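NH(3)-dependent NAD(+) synthetase (Francisella tularensis subsp. holarctica LVS, PDB 3FIU) belongs to the NAD synthase family of the HUP clan, forms a two-chain assembly, and holds adenosine monophosphate and pyrophosphate with magnesium in this model. Local coordinates at residues A145-M150 with I213-L217; L16-L20 with I163-V167; I90-Y94 with A119-R124; F32-L36 with L128-A132. One frame throughout, in Å; residues are numbered along the deposited sequence.

Interaction 1. Residues A145-M150 with I213-L217. With MG (magnesium ion), chain E.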
loop_
_atom_site.group_PDB
_atom_site.type_symbol
_atom_site.label_atom_id
_atom_site.label_comp_id
_atom_site.label_asym_id
_atom_site.label_seq_id
_atom_site.Cartn_x
_atom_site.Cartn_y
_atom_site.Cartn_z
ATOM N N ALA A 145 0.533 -7.434 -17.578
ATOM C CA ALA A 145 2.006 -7.575 -17.674
ATOM C C ALA A 145 2.709 -6.308 -18.145
ATOM O O ALA A 145 3.845 -6.039 -17.707
ATOM C CB ALA A 145 2.415 -8.776 -18.528
ATOM N N CYS A 146 2.042 -5.531 -19.006
ATOM C CA CYS A 146 2.612 -4.252 -19.496
ATOM C C CYS A 146 2.756 -3.201 -18.398
ATOM O O CYS A 146 3.848 -2.643 -18.183
ATOM C CB CYS A 146 1.794 -3.667 -20.639
ATOM S SG CYS A 146 1.568 -4.784 -22.061
ATOM N N GLU A 147 1.645 -2.907 -17.715
ATOM C CA GLU A 147 1.680 -1.984 -16.576
ATOM C C GLU A 147 2.690 -2.423 -15.528
ATOM O O GLU A 147 3.481 -1.601 -15.041
ATOM C CB GLU A 147 0.292 -1.839 -15.960
ATOM C CG GLU A 147 -0.731 -1.468 -16.983
ATOM C CD GLU A 147 -2.169 -1.578 -16.460
ATOM O OE1 GLU A 147 -2.915 -0.624 -16.702
ATOM O OE2 GLU A 147 -2.531 -2.564 -15.792
ATOM N N TRP A 148 2.678 -3.710 -15.197
ATOM C CA TRP A 148 3.630 -4.245 -14.239
ATOM C C TRP A 148 5.100 -3.959 -14.664
ATOM O O TRP A 148 5.880 -3.301 -13.935
ATOM C CB TRP A 148 3.372 -5.741 -13.979
ATOM C CG TRP A 148 3.932 -6.152 -12.632
ATOM C CD1 TRP A 148 5.004 -6.968 -12.396
ATOM C CD2 TRP A 148 3.476 -5.701 -11.339
ATOM N NE1 TRP A 148 5.227 -7.074 -11.034
ATOM C CE2 TRP A 148 4.297 -6.313 -10.369
ATOM C CE3 TRP A 148 2.434 -4.855 -10.912
ATOM C CZ2 TRP A 148 4.119 -6.112 -8.999
ATOM C CZ3 TRP A 148 2.259 -4.641 -9.529
ATOM C CH2 TRP A 148 3.106 -5.268 -8.596
ATOM N N TYR A 149 5.461 -4.405 -15.861
ATOM C CA TYR A 149 6.817 -4.180 -16.368
ATOM C C TYR A 149 7.222 -2.710 -16.455
ATOM O O TYR A 149 8.379 -2.346 -16.163
ATOM C CB TYR A 149 7.030 -4.868 -17.738
ATOM C CG TYR A 149 8.501 -4.941 -18.098
ATOM C CD1 TYR A 149 9.290 -6.019 -17.684
ATOM C CD2 TYR A 149 9.111 -3.915 -18.816
ATOM C CE1 TYR A 149 10.669 -6.070 -18.002
ATOM C CE2 TYR A 149 10.484 -3.967 -19.153
ATOM C CZ TYR A 149 11.245 -5.034 -18.722
ATOM O OH TYR A 149 12.592 -5.066 -19.048
ATOM N N MET A 150 6.296 -1.861 -16.882
ATOM C CA MET A 150 6.599 -0.452 -17.058
ATOM C C MET A 150 6.540 0.296 -15.709
ATOM O O MET A 150 6.860 1.486 -15.634
ATOM C CB MET A 150 5.630 0.166 -18.055
ATOM C CG MET A 150 5.670 -0.480 -19.451
ATOM S SD MET A 150 7.190 0.054 -20.282
ATOM C CE MET A 150 6.719 1.700 -20.806
ATOM N N ILE A 213 5.305 -2.660 -26.396
ATOM C CA ILE A 213 5.601 -3.286 -25.107
ATOM C C ILE A 213 5.311 -4.789 -25.158
ATOM O O ILE A 213 6.109 -5.590 -24.670
ATOM C CB ILE A 213 4.868 -2.598 -23.892
ATOM C CG1 ILE A 213 5.156 -1.082 -23.835
ATOM C CG2 ILE A 213 5.228 -3.295 -22.564
ATOM C CD1 ILE A 213 4.118 -0.306 -23.017
ATOM N N ASP A 214 4.190 -5.182 -25.776
ATOM C CA ASP A 214 3.799 -6.582 -25.818
ATOM C C ASP A 214 4.863 -7.384 -26.610
ATOM O O ASP A 214 5.261 -8.477 -26.203
ATOM C CB ASP A 214 2.462 -6.785 -26.544
ATOM C CG ASP A 214 1.229 -6.461 -25.677
ATOM O OD1 ASP A 214 1.367 -6.170 -24.465
ATOM O OD2 ASP A 214 0.101 -6.550 -26.232
ATOM N N ASP A 215 5.240 -6.866 -27.772
ATOM C CA ASP A 215 6.289 -7.524 -28.586
ATOM C C ASP A 215 7.589 -7.693 -27.749
ATOM O O ASP A 215 8.174 -8.779 -27.709
ATOM C CB ASP A 215 6.552 -6.695 -29.825
ATOM C CG ASP A 215 5.442 -6.816 -30.868
ATOM O OD1 ASP A 215 5.511 -6.075 -31.868
ATOM O OD2 ASP A 215 4.518 -7.629 -30.685
ATOM N N PHE A 216 8.002 -6.637 -27.054
ATOM C CA PHE A 216 9.183 -6.749 -26.186
ATOM C C PHE A 216 9.018 -7.889 -25.173
ATOM O O PHE A 216 9.869 -8.766 -25.073
ATOM C CB PHE A 216 9.500 -5.412 -25.514
ATOM C CG PHE A 216 10.596 -5.503 -24.481
ATOM C CD1 PHE A 216 11.939 -5.538 -24.874
ATOM C CD2 PHE A 216 10.288 -5.558 -23.128
ATOM C CE1 PHE A 216 12.962 -5.620 -23.922
ATOM C CE2 PHE A 216 11.296 -5.626 -22.173
ATOM C CZ PHE A 216 12.638 -5.667 -22.577
ATOM N N LEU A 217 7.885 -7.937 -24.471
ATOM C CA LEU A 217 7.679 -8.979 -23.484
ATOM C C LEU A 217 7.746 -10.362 -24.120
ATOM O O LEU A 217 8.135 -11.327 -23.473
ATOM C CB LEU A 217 6.346 -8.775 -22.722
ATOM C CG LEU A 217 6.223 -7.504 -21.850
ATOM C CD1 LEU A 217 4.780 -7.346 -21.309
ATOM C CD2 LEU A 217 7.247 -7.456 -20.713
HETATM MG MG MG E . -5.081 -0.442 -16.376
HETATM O O HOH W 1 -4.689 -1.709 -14.567
#
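Ile213 opens a helix-helix contact in which the segments 145-150 and 213-217 pass nearly at right angles, their axes 10.2 Å apart at closest approach (81°). CG2, anti to the backbone N, lies against Cys146 CB, while CD1 at the end of the other branch meets the Met150 side chain tip to tip, with CG of Met150 3.9 Å away; the Met150 chain bends at chi2 and chi3 and brings CE round to the same methyl. Asp214 turns its carboxylate to the start of helix 171-180, where the backbone N atoms of Lys171 and Ser172 hold its two oxygens. Phe216 crosses Tyr149, the rings oblique with planes at 58° and centroids 5.4 Å apart, and Tyr149 OH comes to the edge of the Phe216 ring. Leu217 finishes the row: CD1 rests on Ala145 CB, and CD2 sits 3.8 Å from Tyr149 CG. The packing is thus almost wholly apolar, on the side of helix 145-150 turned from its metal ligand. Glu147 points the other way, joining Asp41 at the magnesium ion. Its OE1 binds the metal at 2.2 Å, and its OE2 accepts a 2.6 Å hydrogen bond from a water that is itself a ligand of that ion.

Interaction 2. Residues L16-L20 with I163-V167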
loop_
_atom_site.group_PDB
_atom_site.type_symbol
_atom_site.label_atom_id
_atom_site.label_comp_id
_atom_site.label_asym_id
_atom_site.label_seq_id
_atom_site.Cartn_x
_atom_site.Cartn_y
_atom_site.Cartn_z
ATOM N N LEU A 16 -8.345 -18.944 -15.176
ATOM C CA LEU A 16 -8.325 -17.781 -14.305
ATOM C C LEU A 16 -9.508 -17.774 -13.341
ATOM O O LEU A 16 -9.348 -17.503 -12.142
ATOM C CB LEU A 16 -8.317 -16.536 -15.179
ATOM C CG LEU A 16 -7.349 -15.416 -14.837
ATOM C CD1 LEU A 16 -6.069 -15.926 -14.144
ATOM C CD2 LEU A 16 -7.060 -14.620 -16.099
ATOM N N VAL A 17 -10.695 -18.108 -13.857
ATOM C CA VAL A 17 -11.911 -18.192 -13.039
ATOM C C VAL A 17 -11.759 -19.257 -11.933
ATOM O O VAL A 17 -12.116 -19.022 -10.768
ATOM C CB VAL A 17 -13.187 -18.468 -13.916
ATOM C CG1 VAL A 17 -14.388 -18.730 -13.038
ATOM C CG2 VAL A 17 -13.484 -17.273 -14.852
ATOM N N ASN A 18 -11.231 -20.420 -12.303
ATOM C CA ASN A 18 -10.995 -21.500 -11.337
ATOM C C ASN A 18 -10.002 -21.054 -10.262
ATOM O O ASN A 18 -10.247 -21.235 -9.064
ATOM C CB ASN A 18 -10.462 -22.750 -12.041
ATOM C CG ASN A 18 -11.512 -23.449 -12.905
ATOM O OD1 ASN A 18 -12.717 -23.325 -12.674
ATOM N ND2 ASN A 18 -11.048 -24.198 -13.903
ATOM N N TRP A 19 -8.911 -20.429 -10.715
ATOM C CA TRP A 19 -7.874 -19.900 -9.824
ATOM C C TRP A 19 -8.408 -18.799 -8.897
ATOM O O TRP A 19 -8.145 -18.812 -7.688
ATOM C CB TRP A 19 -6.682 -19.427 -10.648
ATOM C CG TRP A 19 -5.568 -18.802 -9.839
ATOM C CD1 TRP A 19 -4.599 -19.455 -9.135
ATOM C CD2 TRP A 19 -5.322 -17.400 -9.660
ATOM N NE1 TRP A 19 -3.752 -18.547 -8.530
ATOM C CE2 TRP A 19 -4.174 -17.279 -8.839
ATOM C CE3 TRP A 19 -5.949 -16.235 -10.132
ATOM C CZ2 TRP A 19 -3.653 -16.043 -8.463
ATOM C CZ3 TRP A 19 -5.435 -14.998 -9.758
ATOM C CH2 TRP A 19 -4.284 -14.914 -8.941
ATOM N N LEU A 20 -9.161 -17.852 -9.444
ATOM C CA LEU A 20 -9.780 -16.835 -8.611
ATOM C C LEU A 20 -10.667 -17.470 -7.546
ATOM O O LEU A 20 -10.575 -17.112 -6.360
ATOM C CB LEU A 20 -10.584 -15.834 -9.445
ATOM C CG LEU A 20 -9.788 -14.765 -10.181
ATOM C CD1 LEU A 20 -10.702 -14.045 -11.161
ATOM C CD2 LEU A 20 -9.076 -13.776 -9.227
ATOM N N ILE A 163 -4.880 -9.822 -4.949
ATOM C CA ILE A 163 -4.803 -10.843 -5.987
ATOM C C ILE A 163 -4.768 -10.153 -7.344
ATOM O O ILE A 163 -5.507 -9.178 -7.561
ATOM C CB ILE A 163 -5.983 -11.863 -5.870
ATOM C CG1 ILE A 163 -5.786 -13.038 -6.828
ATOM C CG2 ILE A 163 -7.355 -11.178 -6.078
ATOM C CD1 ILE A 163 -6.618 -14.294 -6.412
ATOM N N LEU A 164 -3.891 -10.647 -8.218
ATOM C CA LEU A 164 -3.622 -10.038 -9.518
ATOM C C LEU A 164 -3.829 -11.055 -10.651
ATOM O O LEU A 164 -2.869 -11.675 -11.133
ATOM C CB LEU A 164 -2.188 -9.435 -9.554
ATOM C CG LEU A 164 -1.772 -8.338 -8.546
ATOM C CD1 LEU A 164 -0.321 -7.867 -8.788
ATOM C CD2 LEU A 164 -2.703 -7.128 -8.588
ATOM N N PRO A 165 -5.082 -11.229 -11.095
ATOM C CA PRO A 165 -5.345 -12.227 -12.153
ATOM C C PRO A 165 -4.778 -11.892 -13.537
ATOM O O PRO A 165 -4.612 -12.801 -14.346
ATOM C CB PRO A 165 -6.881 -12.294 -12.214
ATOM C CG PRO A 165 -7.341 -10.922 -11.751
ATOM C CD PRO A 165 -6.311 -10.510 -10.670
ATOM N N LEU A 166 -4.512 -10.616 -13.840
ATOM C CA LEU A 166 -4.142 -10.232 -15.199
ATOM C C LEU A 166 -2.641 -10.028 -15.386
ATOM O O LEU A 166 -2.186 -9.699 -16.485
ATOM C CB LEU A 166 -4.889 -8.950 -15.660
ATOM C CG LEU A 166 -6.420 -8.962 -15.481
ATOM C CD1 LEU A 166 -6.988 -7.663 -16.022
ATOM C CD2 LEU A 166 -7.069 -10.133 -16.167
ATOM N N VAL A 167 -1.872 -10.215 -14.322
ATOM C CA VAL A 167 -0.503 -9.678 -14.300
ATOM C C VAL A 167 0.461 -10.429 -15.253
ATOM O O VAL A 167 1.499 -9.900 -15.608
ATOM C CB VAL A 167 0.021 -9.598 -12.827
ATOM C CG1 VAL A 167 0.416 -10.995 -12.310
ATOM C CG2 VAL A 167 1.153 -8.542 -12.667
#
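With CG anti to the backbone N (chi1 177°), Trp19 swings its indole out from helix 9-25 toward Ile163, whose CG1 is likewise anti to its own N (chi1 -172°), the two side chains coming from opposite directions. The Ile163 tip settles over a face of the six-membered ring: CD1 makes a CH-pi contact 3.9 Å from the Trp19 ring centroid, 28° off the normal. Packing is tight here, for Trp19 CH2 approaches Ile163 CG1 to 3.2 Å. Leu20 CD2 reaches the same Ile163 CD1 at 3.8 Å and also touches Pro165 CB. Leu16 crosses Pro165 at about a right angle, its CD1 3.5 Å from the Pro165 carbonyl O. Pro165 stands second in the type I beta turn from Leu164 to Val167. Leu48 of helix 40-51 covers Leu16 and Leu20, and Phe249 and Thr246 of the second subunit touch Leu16 and Trp19. Apart from the Leu16 methyl against the Pro165 carbonyl oxygen, carbon meets carbon or a ring face, which implies that helix 9-25 and the loop 163-167 are held by shape and burial rather than by polar bonds.

Interaction 3. Residues I90-Y94 with A119-R124. With AMP (adenosine monophosphate), chain G.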
loop_
_atom_site.group_PDB
_atom_site.type_symbol
_atom_site.label_atom_id
_atom_site.label_comp_id
_atom_site.label_asym_id
_atom_site.label_seq_id
_atom_site.Cartn_x
_atom_site.Cartn_y
_atom_site.Cartn_z
ATOM N N ILE A 90 -14.691 10.698 -5.004
ATOM C CA ILE A 90 -13.565 10.780 -4.091
ATOM C C ILE A 90 -13.152 12.220 -3.922
ATOM O O ILE A 90 -12.192 12.523 -3.191
ATOM C CB ILE A 90 -12.352 9.872 -4.548
ATOM C CG1 ILE A 90 -11.684 10.437 -5.822
ATOM C CG2 ILE A 90 -12.835 8.449 -4.750
ATOM C CD1 ILE A 90 -10.322 9.831 -6.132
ATOM N N GLN A 91 -13.877 13.130 -4.576
ATOM C CA GLN A 91 -13.452 14.529 -4.576
ATOM C C GLN A 91 -13.412 15.188 -3.174
ATOM O O GLN A 91 -12.444 15.880 -2.855
ATOM C CB GLN A 91 -14.237 15.379 -5.618
ATOM C CG GLN A 91 -13.585 16.748 -5.971
ATOM C CD GLN A 91 -12.256 16.585 -6.694
ATOM O OE1 GLN A 91 -12.057 15.612 -7.420
ATOM N NE2 GLN A 91 -11.327 17.522 -6.475
ATOM N N PRO A 92 -14.472 15.016 -2.347
ATOM C CA PRO A 92 -14.420 15.590 -0.975
ATOM C C PRO A 92 -13.217 15.133 -0.155
ATOM O O PRO A 92 -12.520 15.954 0.469
ATOM C CB PRO A 92 -15.718 15.072 -0.318
ATOM C CG PRO A 92 -16.639 14.872 -1.466
ATOM C CD PRO A 92 -15.784 14.403 -2.633
ATOM N N ALA A 93 -12.983 13.829 -0.137
ATOM C CA ALA A 93 -11.841 13.273 0.572
ATOM C C ALA A 93 -10.522 13.764 -0.039
ATOM O O ALA A 93 -9.575 14.152 0.699
ATOM C CB ALA A 93 -11.920 11.768 0.560
ATOM N N TYR A 94 -10.462 13.793 -1.372
ATOM C CA TYR A 94 -9.223 14.226 -2.040
ATOM C C TYR A 94 -8.921 15.716 -1.702
ATOM O O TYR A 94 -7.788 16.078 -1.383
ATOM C CB TYR A 94 -9.250 13.967 -3.579
ATOM C CG TYR A 94 -8.062 14.605 -4.229
ATOM C CD1 TYR A 94 -8.186 15.807 -4.941
ATOM C CD2 TYR A 94 -6.782 14.087 -4.025
ATOM C CE1 TYR A 94 -7.061 16.433 -5.465
ATOM C CE2 TYR A 94 -5.663 14.710 -4.543
ATOM C CZ TYR A 94 -5.809 15.880 -5.262
ATOM O OH TYR A 94 -4.667 16.480 -5.769
ATOM N N ALA A 119 -2.128 10.276 -5.182
ATOM C CA ALA A 119 -3.010 10.422 -4.011
ATOM C C ALA A 119 -4.398 9.865 -4.309
ATOM O O ALA A 119 -4.997 9.170 -3.479
ATOM C CB ALA A 119 -3.135 11.865 -3.624
ATOM N N GLN A 120 -4.916 10.164 -5.502
ATOM C CA GLN A 120 -6.252 9.648 -5.853
ATOM C C GLN A 120 -6.239 8.138 -5.960
ATOM O O GLN A 120 -7.198 7.483 -5.552
ATOM C CB GLN A 120 -6.813 10.304 -7.111
ATOM C CG GLN A 120 -7.004 11.796 -6.932
ATOM C CD GLN A 120 -7.566 12.527 -8.147
ATOM O OE1 GLN A 120 -7.987 13.691 -8.042
ATOM N NE2 GLN A 120 -7.578 11.877 -9.276
ATOM N N ALA A 121 -5.160 7.563 -6.486
ATOM C CA ALA A 121 -5.101 6.096 -6.591
ATOM C C ALA A 121 -5.081 5.427 -5.212
ATOM O O ALA A 121 -5.650 4.385 -5.020
ATOM C CB ALA A 121 -3.860 5.665 -7.384
ATOM N N ARG A 122 -4.409 6.050 -4.256
ATOM C CA ARG A 122 -4.325 5.528 -2.913
ATOM C C ARG A 122 -5.661 5.727 -2.177
ATOM O O ARG A 122 -6.034 4.902 -1.382
ATOM C CB ARG A 122 -3.198 6.246 -2.175
ATOM C CG ARG A 122 -1.821 5.862 -2.786
ATOM C CD ARG A 122 -0.677 6.631 -2.132
ATOM N NE ARG A 122 0.569 6.172 -2.776
ATOM C CZ ARG A 122 1.509 6.953 -3.288
ATOM N NH1 ARG A 122 1.434 8.274 -3.141
ATOM N NH2 ARG A 122 2.566 6.388 -3.901
ATOM N N LEU A 123 -6.352 6.824 -2.438
ATOM C CA LEU A 123 -7.726 6.933 -1.932
ATOM C C LEU A 123 -8.611 5.782 -2.423
ATOM O O LEU A 123 -9.376 5.187 -1.645
ATOM C CB LEU A 123 -8.367 8.254 -2.329
ATOM C CG LEU A 123 -8.037 9.454 -1.458
ATOM C CD1 LEU A 123 -8.698 10.669 -2.071
ATOM C CD2 LEU A 123 -8.517 9.229 -0.015
ATOM N N ARG A 124 -8.518 5.459 -3.715
ATOM C CA ARG A 124 -9.297 4.337 -4.236
ATOM C C ARG A 124 -8.946 3.030 -3.523
ATOM O O ARG A 124 -9.826 2.259 -3.213
ATOM C CB ARG A 124 -9.112 4.204 -5.761
ATOM C CG ARG A 124 -9.777 5.404 -6.482
ATOM C CD ARG A 124 -9.990 5.204 -8.000
ATOM N NE ARG A 124 -10.488 6.462 -8.567
ATOM C CZ ARG A 124 -9.736 7.377 -9.181
ATOM N NH1 ARG A 124 -8.429 7.187 -9.379
ATOM N NH2 ARG A 124 -10.295 8.495 -9.613
HETATM P P AMP G . -5.293 2.651 -14.916
HETATM O O1P AMP G . -4.513 1.413 -15.320
HETATM O O2P AMP G . -4.416 3.668 -14.166
HETATM O O3P AMP G . -6.190 3.289 -15.918
HETATM O "O5'" AMP G . -6.268 2.183 -13.700
HETATM C "C5'" AMP G . -5.755 1.279 -12.699
HETATM C "C4'" AMP G . -6.928 0.763 -11.884
HETATM O "O4'" AMP G . -7.386 1.746 -10.947
HETATM C "C3'" AMP G . -8.165 0.463 -12.720
HETATM O "O3'" AMP G . -8.008 -0.810 -13.330
HETATM C "C2'" AMP G . -9.263 0.476 -11.660
HETATM O "O2'" AMP G . -9.350 -0.793 -10.977
HETATM C "C1'" AMP G . -8.785 1.569 -10.700
HETATM N N9 AMP G . -9.451 2.842 -11.060
HETATM C C8 AMP G . -8.940 3.862 -11.801
HETATM N N7 AMP G . -9.842 4.868 -11.940
HETATM C C5 AMP G . -10.967 4.467 -11.300
HETATM C C6 AMP G . -12.291 5.061 -11.044
HETATM N N6 AMP G . -12.616 6.269 -11.561
HETATM N N1 AMP G . -13.137 4.318 -10.306
HETATM C C2 AMP G . -12.850 3.100 -9.804
HETATM N N3 AMP G . -11.644 2.489 -9.977
HETATM C C4 AMP G . -10.699 3.146 -10.708
#
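The Arg124 guanidinium is layered between Ile90 and adenosine monophosphate: Ile90 CD1 lies 3.6 Å above one face, offset toward the rim, and the adenine N7 lies over the opposite face. The Arg124 chain, extended from CG to NE, carries that group along the base, with NE 3.4 Å from the adenine C6; NE is also hydrogen-bonded to Leu61 O, which would help fix its rotation. A second flat group, the Tyr94 ring, receives Gln120 over one face. Gln120 CG makes a CH-pi contact 4.1 Å from the Tyr94 ring centroid, and OE1 stands above the middle of the ring with the amide plane turned 85° from it. Ala119 CB comes to the ring edge, 3.9 Å from Tyr94 CE2. Ile90 CD1 links the guanidinium to Gln120, touching its CB at 3.7 Å. At the edge of the Tyr94 ring Leu123 CD1 fits against Tyr94 CA and CB, the CA at 3.6 Å. Met126 of the second subunit also packs on Ala119 and Leu123. Ile90 thus acts as second shell to a first-shell arginine, which lies over the adenine in the adenosine monophosphate pocket of this NAD synthase fold.

Interaction 4. Residues F32-L36 with L128-A132. With AMP (adenosine monophosphate), chain G.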
loop_
_atom_site.group_PDB
_atom_site.type_symbol
_atom_site.label_atom_id
_atom_site.label_comp_id
_atom_site.label_asym_id
_atom_site.label_seq_id
_atom_site.Cartn_x
_atom_site.Cartn_y
_atom_site.Cartn_z
ATOM N N PHE A 32 -15.252 -10.893 -3.745
ATOM C CA PHE A 32 -14.364 -9.934 -4.357
ATOM C C PHE A 32 -14.908 -8.530 -4.318
ATOM O O PHE A 32 -16.124 -8.294 -4.267
ATOM C CB PHE A 32 -14.160 -10.300 -5.842
ATOM C CG PHE A 32 -13.659 -11.709 -6.060
ATOM C CD1 PHE A 32 -14.538 -12.720 -6.468
ATOM C CD2 PHE A 32 -12.308 -12.020 -5.857
ATOM C CE1 PHE A 32 -14.064 -14.037 -6.649
ATOM C CE2 PHE A 32 -11.818 -13.317 -6.061
ATOM C CZ PHE A 32 -12.717 -14.338 -6.439
ATOM N N VAL A 33 -13.979 -7.591 -4.403
ATOM C CA VAL A 33 -14.331 -6.215 -4.696
ATOM C C VAL A 33 -13.301 -5.697 -5.704
ATOM O O VAL A 33 -12.113 -6.125 -5.696
ATOM C CB VAL A 33 -14.444 -5.347 -3.398
ATOM C CG1 VAL A 33 -13.102 -5.235 -2.673
ATOM C CG2 VAL A 33 -15.040 -3.917 -3.693
ATOM N N ILE A 34 -13.753 -4.786 -6.564
ATOM C CA ILE A 34 -12.916 -4.295 -7.650
ATOM C C ILE A 34 -13.303 -2.857 -7.970
ATOM O O ILE A 34 -14.481 -2.522 -7.912
ATOM C CB ILE A 34 -13.028 -5.197 -8.889
ATOM C CG1 ILE A 34 -12.018 -4.744 -9.953
ATOM C CG2 ILE A 34 -14.442 -5.148 -9.481
ATOM C CD1 ILE A 34 -11.694 -5.810 -10.950
ATOM N N GLY A 35 -12.308 -2.001 -8.223
ATOM C CA GLY A 35 -12.585 -0.642 -8.701
ATOM C C GLY A 35 -12.762 -0.643 -10.221
ATOM O O GLY A 35 -11.887 -1.139 -10.958
ATOM N N LEU A 36 -13.894 -0.118 -10.692
ATOM C CA LEU A 36 -14.179 -0.070 -12.136
ATOM C C LEU A 36 -14.019 1.323 -12.697
ATOM O O LEU A 36 -14.792 2.234 -12.371
ATOM C CB LEU A 36 -15.599 -0.573 -12.447
ATOM C CG LEU A 36 -15.961 -2.031 -12.615
ATOM C CD1 LEU A 36 -17.377 -2.054 -13.174
ATOM C CD2 LEU A 36 -15.041 -2.756 -13.574
ATOM N N LEU A 128 -11.627 0.526 -1.530
ATOM C CA LEU A 128 -11.651 -0.915 -1.771
ATOM C C LEU A 128 -11.423 -1.764 -0.535
ATOM O O LEU A 128 -12.168 -2.730 -0.307
ATOM C CB LEU A 128 -10.638 -1.302 -2.868
ATOM C CG LEU A 128 -11.029 -0.730 -4.242
ATOM C CD1 LEU A 128 -9.836 -0.804 -5.164
ATOM C CD2 LEU A 128 -12.233 -1.467 -4.822
ATOM N N TYR A 129 -10.397 -1.421 0.240
ATOM C CA TYR A 129 -10.081 -2.101 1.500
ATOM C C TYR A 129 -11.099 -1.848 2.624
ATOM O O TYR A 129 -11.322 -2.722 3.421
ATOM C CB TYR A 129 -8.624 -1.775 1.938
ATOM C CG TYR A 129 -7.683 -2.708 1.195
ATOM C CD1 TYR A 129 -7.099 -2.325 -0.028
ATOM C CD2 TYR A 129 -7.511 -4.034 1.636
ATOM C CE1 TYR A 129 -6.306 -3.228 -0.758
ATOM C CE2 TYR A 129 -6.727 -4.917 0.942
ATOM C CZ TYR A 129 -6.124 -4.523 -0.260
ATOM O OH TYR A 129 -5.348 -5.442 -0.964
ATOM N N ALA A 130 -11.681 -0.651 2.699
ATOM C CA ALA A 130 -12.784 -0.407 3.644
ATOM C C ALA A 130 -13.961 -1.333 3.335
ATOM O O ALA A 130 -14.563 -1.929 4.255
ATOM C CB ALA A 130 -13.250 1.065 3.593
ATOM N N TYR A 131 -14.320 -1.434 2.051
ATOM C CA TYR A 131 -15.403 -2.354 1.654
ATOM C C TYR A 131 -15.036 -3.809 1.955
ATOM O O TYR A 131 -15.803 -4.549 2.577
ATOM C CB TYR A 131 -15.741 -2.218 0.155
ATOM C CG TYR A 131 -16.953 -3.055 -0.214
ATOM C CD1 TYR A 131 -18.235 -2.521 -0.141
ATOM C CD2 TYR A 131 -16.812 -4.395 -0.581
ATOM C CE1 TYR A 131 -19.357 -3.298 -0.449
ATOM C CE2 TYR A 131 -17.926 -5.182 -0.889
ATOM C CZ TYR A 131 -19.201 -4.623 -0.803
ATOM O OH TYR A 131 -20.317 -5.390 -1.112
ATOM N N ALA A 132 -13.856 -4.216 1.505
ATOM C CA ALA A 132 -13.398 -5.591 1.626
ATOM C C ALA A 132 -13.427 -6.059 3.092
ATOM O O ALA A 132 -13.876 -7.192 3.403
ATOM C CB ALA A 132 -11.974 -5.707 1.067
HETATM P P AMP G . -5.293 2.651 -14.916
HETATM O O1P AMP G . -4.513 1.413 -15.320
HETATM O O2P AMP G . -4.416 3.668 -14.166
HETATM O O3P AMP G . -6.190 3.289 -15.918
HETATM O "O5'" AMP G . -6.268 2.183 -13.700
HETATM C "C5'" AMP G . -5.755 1.279 -12.699
HETATM C "C4'" AMP G . -6.928 0.763 -11.884
HETATM O "O4'" AMP G . -7.386 1.746 -10.947
HETATM C "C3'" AMP G . -8.165 0.463 -12.720
HETATM O "O3'" AMP G . -8.008 -0.810 -13.330
HETATM C "C2'" AMP G . -9.263 0.476 -11.660
HETATM O "O2'" AMP G . -9.350 -0.793 -10.977
HETATM C "C1'" AMP G . -8.785 1.569 -10.700
HETATM N N9 AMP G . -9.451 2.842 -11.060
HETATM C C8 AMP G . -8.940 3.862 -11.801
HETATM N N7 AMP G . -9.842 4.868 -11.940
HETATM C C5 AMP G . -10.967 4.467 -11.300
HETATM C C6 AMP G . -12.291 5.061 -11.044
HETATM N N6 AMP G . -12.616 6.269 -11.561
HETATM N N1 AMP G . -13.137 4.318 -10.306
HETATM C C2 AMP G . -12.850 3.100 -9.804
HETATM N N3 AMP G . -11.644 2.489 -9.977
HETATM C C4 AMP G . -10.699 3.146 -10.708
#
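Val33 projects from strand 31-35 onto helix 113-135, and its CB already lies 3.8 Å from Tyr131 CD2. From there the side chain forks. CG1, held between the backbone N and the carbonyl carbon (chi1 64°), reaches the Leu128 carbonyl O at 3.6 Å and Ala132 CB at 3.9 Å. CG2 takes the other direction, meeting Tyr131 CD2 at 3.6 Å, obliquely to the ring, and Leu128 CD2. The two methyls therefore spread over one turn of helix, from Leu128 to Ala132. Leu128 answers by running its own CD2 to the strand backbone, 3.4 Å from Gly35 N and close to the carbonyl carbon of Ile34. Tyr131 is tethered at its far end, where OH is hydrogen-bonded to Thr57 OG1, and its ring meets Phe104 of the second subunit edge-to-face. The segments 32-35 and 128-132 run nearly antiparallel, their axes 8.6 Å apart at 162°. While Val33 faces this helix, Ile34 points to the other side of the sheet and packs on Ala45 and Ala46 of helix 40-51. Farther along, Gly35 O accepts a 2.6 Å hydrogen bond from O2' of adenosine monophosphate, and Leu36 O lies near the adenine C2. A parallel sheet covered by helices on both faces, with the nucleotide lying at the carboxyl ends of its strands, is characteristic of Rossmann-like alpha/beta folds such as that of the HUP clan.

Helix 113-135 serves both interaction 3 and interaction 4, whose centres lie 14 Å apart: its earlier part places Arg124 on the adenine, and its later part packs on strand 31-35 of the four-stranded parallel sheet. Interaction 2 touches interaction 4 where Leu20 meets Phe32, and touches interaction 1 through Val167 beside Ala145 and Trp148. Interactions 1 and 3, 27 Å apart between centres, lie on opposite sides of the chain's centre. Along the sequence, 16-20 and 163-167 enclose interactions 3 and 4, whereas interactions 1 and 2 alternate segments. Interactions 1, 3 and 4 each give the site residues (Glu147; Arg124; Gly35 and Leu36), while interaction 2 joins helix 9-25 to the loop 163-167.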